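Local coordinates for protein nucleoporin NUP170 (Chaetomium thermophilum, PDB 5HAX) that probably serves as a scaffold nucleoporin of the nuclear pore complex, joining an N-terminal beta-propeller to a helical C-terminal region, at residues Ala558-Ala570 with Ser581-Leu593. Residues are numbered along the deposited sequence; the frame is centred on the assembly and turned at random.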
ATOM      1  N   ALA A 558      12.663  27.691  11.276  1.00 53.87           N
ATOM      2  CA  ALA A 558      12.214  28.556  12.363  1.00 58.29           C
ATOM      3  C   ALA A 558      11.298  27.806  13.321  1.00 61.13           C
ATOM      4  O   ALA A 558      11.340  28.029  14.536  1.00 60.78           O
ATOM      5  CB  ALA A 558      11.507  29.785  11.794  1.00 59.18           C
ATOM      6  N   ALA A 559      10.461  26.910  12.793  1.00 57.54           N
ATOM      7  CA  ALA A 559       9.570  26.137  13.651  1.00 53.39           C
ATOM      8  C   ALA A 559      10.349  25.118  14.472  1.00 50.38           C
ATOM      9  O   ALA A 559      10.019  24.864  15.636  1.00 57.03           O
ATOM     10  CB  ALA A 559       8.503  25.442  12.806  1.00 57.27           C
ATOM     11  N   PHE A 560      11.385  24.524  13.878  1.00 50.66           N
ATOM     12  CA  PHE A 560      12.207  23.551  14.593  1.00 52.66           C
ATOM     13  C   PHE A 560      12.922  24.199  15.774  1.00 55.44           C
ATOM     14  O   PHE A 560      13.047  23.592  16.844  1.00 55.26           O
ATOM     15  CB  PHE A 560      13.209  22.928  13.620  1.00 49.87           C
ATOM     16  CG  PHE A 560      14.071  21.855  14.223  1.00 50.58           C
ATOM     17  CD1 PHE A 560      15.406  22.095  14.503  1.00 53.68           C
ATOM     18  CD2 PHE A 560      13.552  20.599  14.492  1.00 47.84           C
ATOM     19  CE1 PHE A 560      16.203  21.108  15.047  1.00 54.32           C
ATOM     20  CE2 PHE A 560      14.347  19.608  15.036  1.00 47.09           C
ATOM     21  CZ  PHE A 560      15.673  19.863  15.315  1.00 53.25           C
ATOM     22  N   ILE A 561      13.387  25.435  15.598  1.00 59.87           N
ATOM     23  CA  ILE A 561      14.086  26.145  16.666  1.00 60.89           C
ATOM     24  C   ILE A 561      13.103  26.648  17.717  1.00 61.95           C
ATOM     25  O   ILE A 561      13.252  26.372  18.912  1.00 64.36           O
ATOM     26  CB  ILE A 561      14.907  27.304  16.068  1.00 59.94           C
ATOM     27  CG1 ILE A 561      16.045  26.759  15.200  1.00 60.73           C
ATOM     28  CG2 ILE A 561      15.462  28.208  17.169  1.00 70.40           C
ATOM     29  CD1 ILE A 561      16.711  27.812  14.331  1.00 64.11           C
ATOM     30  N   GLU A 562      12.080  27.388  17.282  1.00 60.23           N
ATOM     31  CA  GLU A 562      11.254  28.155  18.211  1.00 61.44           C
ATOM     32  C   GLU A 562      10.359  27.270  19.072  1.00 64.58           C
ATOM     33  O   GLU A 562      10.079  27.622  20.224  1.00 60.90           O
ATOM     34  CB  GLU A 562      10.398  29.156  17.434  1.00 65.53           C
ATOM     35  CG  GLU A 562      11.187  30.296  16.808  1.00 69.25           C
ATOM     36  CD  GLU A 562      11.636  31.324  17.828  1.00 84.17           C
ATOM     37  OE1 GLU A 562      12.824  31.711  17.803  1.00 84.29           O
ATOM     38  OE2 GLU A 562      10.798  31.752  18.652  1.00 83.59           O
ATOM     39  N   TYR A 563       9.893  26.138  18.542  1.00 58.21           N
ATOM     40  CA  TYR A 563       8.899  25.313  19.220  1.00 59.51           C
ATOM     41  C   TYR A 563       9.446  23.945  19.615  1.00 58.90           C
ATOM     42  O   TYR A 563       8.668  23.045  19.946  1.00 53.02           O
ATOM     43  CB  TYR A 563       7.661  25.155  18.337  1.00 61.27           C
ATOM     44  CG  TYR A 563       7.187  26.452  17.719  1.00 59.57           C
ATOM     45  CD1 TYR A 563       6.665  27.470  18.505  1.00 70.11           C
ATOM     46  CD2 TYR A 563       7.254  26.654  16.347  1.00 63.35           C
ATOM     47  CE1 TYR A 563       6.230  28.656  17.944  1.00 73.50           C
ATOM     48  CE2 TYR A 563       6.820  27.837  15.777  1.00 61.94           C
ATOM     49  CZ  TYR A 563       6.310  28.834  16.579  1.00 70.38           C
ATOM     50  OH  TYR A 563       5.877  30.012  16.011  1.00 83.20           O
ATOM     51  N   GLY A 564      10.769  23.776  19.601  1.00 53.42           N
ATOM     52  CA  GLY A 564      11.375  22.499  19.932  1.00 56.03           C
ATOM     53  C   GLY A 564      11.432  22.164  21.408  1.00 61.72           C
ATOM     54  O   GLY A 564      11.815  21.043  21.755  1.00 57.93           O
ATOM     55  N   GLY A 565      11.071  23.099  22.283  1.00 63.12           N
ATOM     56  CA  GLY A 565      11.078  22.831  23.709  1.00 67.02           C
ATOM     57  C   GLY A 565      12.473  22.930  24.306  1.00 64.62           C
ATOM     58  O   GLY A 565      13.365  23.597  23.771  1.00 65.47           O
ATOM     59  N   GLN A 566      12.660  22.250  25.434  1.00 72.03           N
ATOM     60  CA  GLN A 566      13.915  22.336  26.168  1.00 74.11           C
ATOM     61  C   GLN A 566      14.003  21.161  27.134  1.00 71.34           C
ATOM     62  O   GLN A 566      12.984  20.536  27.455  1.00 71.39           O
ATOM     63  CB  GLN A 566      14.023  23.669  26.925  1.00 78.97           C
ATOM     64  CG  GLN A 566      12.932  23.889  27.959  1.00 91.77           C
ATOM     65  CD  GLN A 566      13.060  25.227  28.660  1.00109.10           C
ATOM     66  OE1 GLN A 566      13.692  26.152  28.148  1.00106.21           O
ATOM     67  NE2 GLN A 566      12.466  25.335  29.843  1.00116.49           N
ATOM     68  N   PRO A 567      15.204  20.840  27.613  1.00 67.83           N
ATOM     69  CA  PRO A 567      15.370  19.737  28.567  1.00 73.58           C
ATOM     70  C   PRO A 567      15.039  20.154  29.992  1.00 81.07           C
ATOM     71  O   PRO A 567      15.186  21.318  30.373  1.00 80.36           O
ATOM     72  CB  PRO A 567      16.858  19.391  28.433  1.00 68.58           C
ATOM     73  CG  PRO A 567      17.490  20.707  28.085  1.00 73.91           C
ATOM     74  CD  PRO A 567      16.500  21.411  27.201  1.00 70.19           C
ATOM     75  N   ARG A 568      14.610  19.175  30.792  1.00 86.28           N
ATOM     76  CA  ARG A 568      14.131  19.454  32.141  1.00 88.39           C
ATOM     77  C   ARG A 568      14.379  18.265  33.060  1.00 91.72           C
ATOM     78  O   ARG A 568      14.421  17.113  32.619  1.00 85.14           O
ATOM     79  CB  ARG A 568      12.634  19.789  32.135  1.00 87.66           C
ATOM     80  CG  ARG A 568      12.316  21.199  31.674  1.00 99.96           C
ATOM     81  CD  ARG A 568      10.850  21.353  31.314  1.00110.54           C
ATOM     82  NE  ARG A 568      10.530  22.726  30.931  1.00120.64           N
ATOM     83  CZ  ARG A 568      10.128  23.671  31.776  1.00130.50           C
ATOM     84  NH1 ARG A 568       9.986  23.405  33.069  1.00135.13           N
ATOM     85  NH2 ARG A 568       9.863  24.891  31.326  1.00129.20           N
ATOM     86  N   LEU A 569      14.535  18.568  34.349  1.00 93.30           N
ATOM     87  CA  LEU A 569      14.595  17.534  35.375  1.00 94.85           C
ATOM     88  C   LEU A 569      13.212  16.933  35.600  1.00100.53           C
ATOM     89  O   LEU A 569      12.201  17.640  35.596  1.00 95.62           O
ATOM     90  CB  LEU A 569      15.119  18.115  36.692  1.00 99.58           C
ATOM     91  CG  LEU A 569      16.561  18.625  36.744  1.00 99.34           C
ATOM     92  CD1 LEU A 569      16.844  19.274  38.095  1.00 94.60           C
ATOM     93  CD2 LEU A 569      17.541  17.495  36.482  1.00 97.56           C
ATOM     94  N   ALA A 570      13.171  15.621  35.808  1.00101.99           N
ATOM     95  CA  ALA A 570      11.908  14.927  36.041  1.00104.91           C
ATOM     96  C   ALA A 570      11.362  15.245  37.429  1.00 96.26           C
ATOM     97  O   ALA A 570      11.942  14.852  38.441  1.00 95.72           O
ATOM     98  CB  ALA A 570      12.089  13.427  35.875  1.00102.01           C
ATOM     99  N   SER A 581      18.266  11.554  36.308  1.00101.78           N
ATOM    100  CA  SER A 581      17.368  11.235  35.203  1.00101.31           C
ATOM    101  C   SER A 581      16.704  12.499  34.660  1.00 98.25           C
ATOM    102  O   SER A 581      16.105  13.270  35.411  1.00 97.66           O
ATOM    103  CB  SER A 581      16.314  10.222  35.651  1.00100.16           C
ATOM    104  OG  SER A 581      16.908   8.961  35.912  1.00104.66           O
ATOM    105  N   VAL A 582      16.808  12.690  33.345  1.00 97.85           N
ATOM    106  CA  VAL A 582      16.399  13.920  32.680  1.00 93.05           C
ATOM    107  C   VAL A 582      15.361  13.585  31.616  1.00 86.04           C
ATOM    108  O   VAL A 582      15.279  12.458  31.123  1.00 91.83           O
ATOM    109  CB  VAL A 582      17.610  14.646  32.047  1.00 95.88           C
ATOM    110  CG1 VAL A 582      17.191  15.942  31.355  1.00 85.47           C
ATOM    111  CG2 VAL A 582      18.670  14.925  33.101  1.00 97.33           C
ATOM    112  N   ARG A 583      14.552  14.589  31.275  1.00 81.36           N
ATOM    113  CA  ARG A 583      13.661  14.545  30.120  1.00 84.08           C
ATOM    114  C   ARG A 583      14.241  15.462  29.049  1.00 78.22           C
ATOM    115  O   ARG A 583      14.230  16.688  29.201  1.00 70.35           O
ATOM    116  CB  ARG A 583      12.243  14.970  30.491  1.00 83.10           C
ATOM    117  CG  ARG A 583      11.497  13.967  31.350  1.00 96.73           C
ATOM    118  CD  ARG A 583      10.020  14.314  31.437  1.00119.06           C
ATOM    119  NE  ARG A 583       9.289  13.405  32.316  1.00131.37           N
ATOM    120  CZ  ARG A 583       7.989  13.500  32.579  1.00129.66           C
ATOM    121  NH1 ARG A 583       7.265  14.468  32.031  1.00120.96           N
ATOM    122  NH2 ARG A 583       7.412  12.628  33.392  1.00124.20           N
ATOM    123  N   LEU A 584      14.747  14.867  27.972  1.00 69.20           N
ATOM    124  CA  LEU A 584      15.311  15.639  26.878  1.00 62.59           C
ATOM    125  C   LEU A 584      14.213  16.394  26.132  1.00 61.71           C
ATOM    126  O   LEU A 584      13.025  16.071  26.220  1.00 60.33           O
ATOM    127  CB  LEU A 584      16.073  14.723  25.919  1.00 63.42           C
ATOM    128  CG  LEU A 584      17.239  13.961  26.554  1.00 55.17           C
ATOM    129  CD1 LEU A 584      17.793  12.926  25.593  1.00 63.54           C
ATOM    130  CD2 LEU A 584      18.336  14.922  26.989  1.00 65.16           C
ATOM    131  N   SER A 585      14.627  17.418  25.392  1.00 55.12           N
ATOM    132  CA  SER A 585      13.680  18.267  24.688  1.00 61.32           C
ATOM    133  C   SER A 585      12.977  17.491  23.577  1.00 61.35           C
ATOM    134  O   SER A 585      13.438  16.441  23.120  1.00 55.49           O
ATOM    135  CB  SER A 585      14.385  19.485  24.091  1.00 58.16           C
ATOM    136  OG  SER A 585      15.196  19.115  22.988  1.00 58.20           O
ATOM    137  N   SER A 586      11.834  18.027  23.144  1.00 60.59           N
ATOM    138  CA  SER A 586      11.155  17.482  21.977  1.00 62.61           C
ATOM    139  C   SER A 586      11.980  17.671  20.714  1.00 58.42           C
ATOM    140  O   SER A 586      11.808  16.915  19.752  1.00 51.53           O
ATOM    141  CB  SER A 586       9.785  18.140  21.814  1.00 50.85           C
ATOM    142  OG  SER A 586       8.970  17.888  22.945  1.00 70.56           O
ATOM    143  N   ARG A 587      12.872  18.663  20.705  1.00 58.45           N
ATOM    144  CA  ARG A 587      13.785  18.846  19.585  1.00 58.88           C
ATOM    145  C   ARG A 587      14.728  17.656  19.449  1.00 57.69           C
ATOM    146  O   ARG A 587      15.010  17.201  18.335  1.00 54.41           O
ATOM    147  CB  ARG A 587      14.569  20.144  19.784  1.00 61.04           C
ATOM    148  CG  ARG A 587      15.255  20.679  18.546  1.00 60.04           C
ATOM    149  CD  ARG A 587      15.965  21.999  18.837  1.00 61.71           C
ATOM    150  NE  ARG A 587      15.038  23.065  19.224  1.00 66.98           N
ATOM    151  CZ  ARG A 587      14.714  23.377  20.476  1.00 62.48           C
ATOM    152  NH1 ARG A 587      13.861  24.367  20.709  1.00 64.96           N
ATOM    153  NH2 ARG A 587      15.230  22.709  21.500  1.00 61.32           N
ATOM    154  N   HIS A 588      15.218  17.133  20.576  1.00 55.21           N
ATOM    155  CA  HIS A 588      16.099  15.970  20.539  1.00 52.18           C
ATOM    156  C   HIS A 588      15.355  14.728  20.067  1.00 50.27           C
ATOM    157  O   HIS A 588      15.830  14.007  19.181  1.00 48.29           O
ATOM    158  CB  HIS A 588      16.705  15.717  21.919  1.00 49.63           C
ATOM    159  CG  HIS A 588      17.315  14.357  22.060  1.00 50.14           C
ATOM    160  ND1 HIS A 588      16.578  13.245  22.409  1.00 47.80           N
ATOM    161  CD2 HIS A 588      18.584  13.925  21.879  1.00 48.46           C
ATOM    162  CE1 HIS A 588      17.371  12.188  22.444  1.00 47.11           C
ATOM    163  NE2 HIS A 588      18.594  12.574  22.128  1.00 51.85           N
ATOM    164  N   ASP A 589      14.199  14.445  20.672  1.00 49.03           N
ATOM    165  CA  ASP A 589      13.425  13.272  20.278  1.00 52.69           C
ATOM    166  C   ASP A 589      13.069  13.328  18.799  1.00 49.70           C
ATOM    167  O   ASP A 589      13.060  12.298  18.114  1.00 46.68           O
ATOM    168  CB  ASP A 589      12.161  13.169  21.134  1.00 52.80           C
ATOM    169  CG  ASP A 589      12.463  13.126  22.623  1.00 56.71           C
ATOM    170  OD1 ASP A 589      13.529  12.599  23.005  1.00 56.72           O
ATOM    171  OD2 ASP A 589      11.633  13.624  23.413  1.00 60.64           O
ATOM    172  N   ALA A 590      12.791  14.530  18.287  1.00 49.11           N
ATOM    173  CA  ALA A 590      12.488  14.687  16.869  1.00 46.50           C
ATOM    174  C   ALA A 590      13.683  14.311  16.003  1.00 53.80           C
ATOM    175  O   ALA A 590      13.528  13.646  14.973  1.00 46.60           O
ATOM    176  CB  ALA A 590      12.057  16.127  16.586  1.00 48.41           C
ATOM    177  N   LEU A 591      14.885  14.734  16.402  1.00 49.60           N
ATOM    178  CA  LEU A 591      16.080  14.375  15.645  1.00 45.29           C
ATOM    179  C   LEU A 591      16.315  12.872  15.679  1.00 42.11           C
ATOM    180  O   LEU A 591      16.664  12.266  14.659  1.00 42.74           O
ATOM    181  CB  LEU A 591      17.295  15.119  16.198  1.00 46.13           C
ATOM    182  CG  LEU A 591      18.642  14.786  15.551  1.00 53.30           C
ATOM    183  CD1 LEU A 591      18.632  15.148  14.073  1.00 52.39           C
ATOM    184  CD2 LEU A 591      19.770  15.500  16.280  1.00 55.76           C
ATOM    185  N   ALA A 592      16.126  12.254  16.847  1.00 41.76           N
ATOM    186  CA  ALA A 592      16.267  10.806  16.956  1.00 44.83           C
ATOM    187  C   ALA A 592      15.200  10.085  16.142  1.00 49.13           C
ATOM    188  O   ALA A 592      15.482   9.064  15.505  1.00 41.59           O
ATOM    189  CB  ALA A 592      16.192  10.388  18.423  1.00 44.65           C
ATOM    190  N   LEU A 593      13.969  10.600  16.155  1.00 45.37           N
ATOM    191  CA  LEU A 593      12.891   9.963  15.405  1.00 45.18           C
ATOM    192  C   LEU A 593      13.162  10.028  13.908  1.00 44.50           C
ATOM    193  O   LEU A 593      13.068   9.015  13.205  1.00 42.23           O
ATOM    194  CB  LEU A 593      11.559  10.632  15.747  1.00 45.65           C
ATOM    195  CG  LEU A 593      10.289   9.992  15.180  1.00 47.95           C
ATOM    196  CD1 LEU A 593      10.143   8.550  15.647  1.00 38.98           C
ATOM    197  CD2 LEU A 593       9.071  10.813  15.580  1.00 46.99           C
TER
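Arg587, in the first turn of helix 586-599, plugs its guanidinium into the C-terminal end of helix 549-562, donating to backbone carbonyls at the helix end and just beyond it, while farther out strands 568-569 and 582-583 pair as a short two-stranded antiparallel ribbon. The two helices are joined through this ribbon in the alpha-helical part of the nucleoporin. The inner end is tight. With CG anti to the backbone N (chi1 -163°) and a bend at chi3, the Arg587 side chain first crosses the Phe560 ring, its CG lying over one face 3.8 Å from the ring centroid in a CH-pi contact, then turns its flat end nearly perpendicular to that ring. NE donates to Phe560 O (3.1 Å) and NH1 to Ile561 O (2.8 Å). NH1 and NH2 together grip Gly565 O end-on, both from one face of its carbonyl plane, NH2 well above it, and Gly564 CA rests on one face of the guanidinium, 3.1 Å above its plane. Buried among carbonyl oxygens at a helix C-terminus, the positive charge is probably well stabilised. Ala590 CB sits at the Phe560 edge, and Ile526 of helix 522-533 adjoins both. Ser585 packs its CB on the Gln566 backbone; its OG caps the new helix by accepting from His588 N and also bonds Glu668 of helix 663-694. The outer end is looser and solvent-facing: Arg568 and Arg583 form a hydrogen-bonded pair with exposed side chains. Val582 CG1 lies 3.3 Å from Arg568 O, the same oxygen that accepts an almost straight bond from Arg583 N (2.9 Å, 169°).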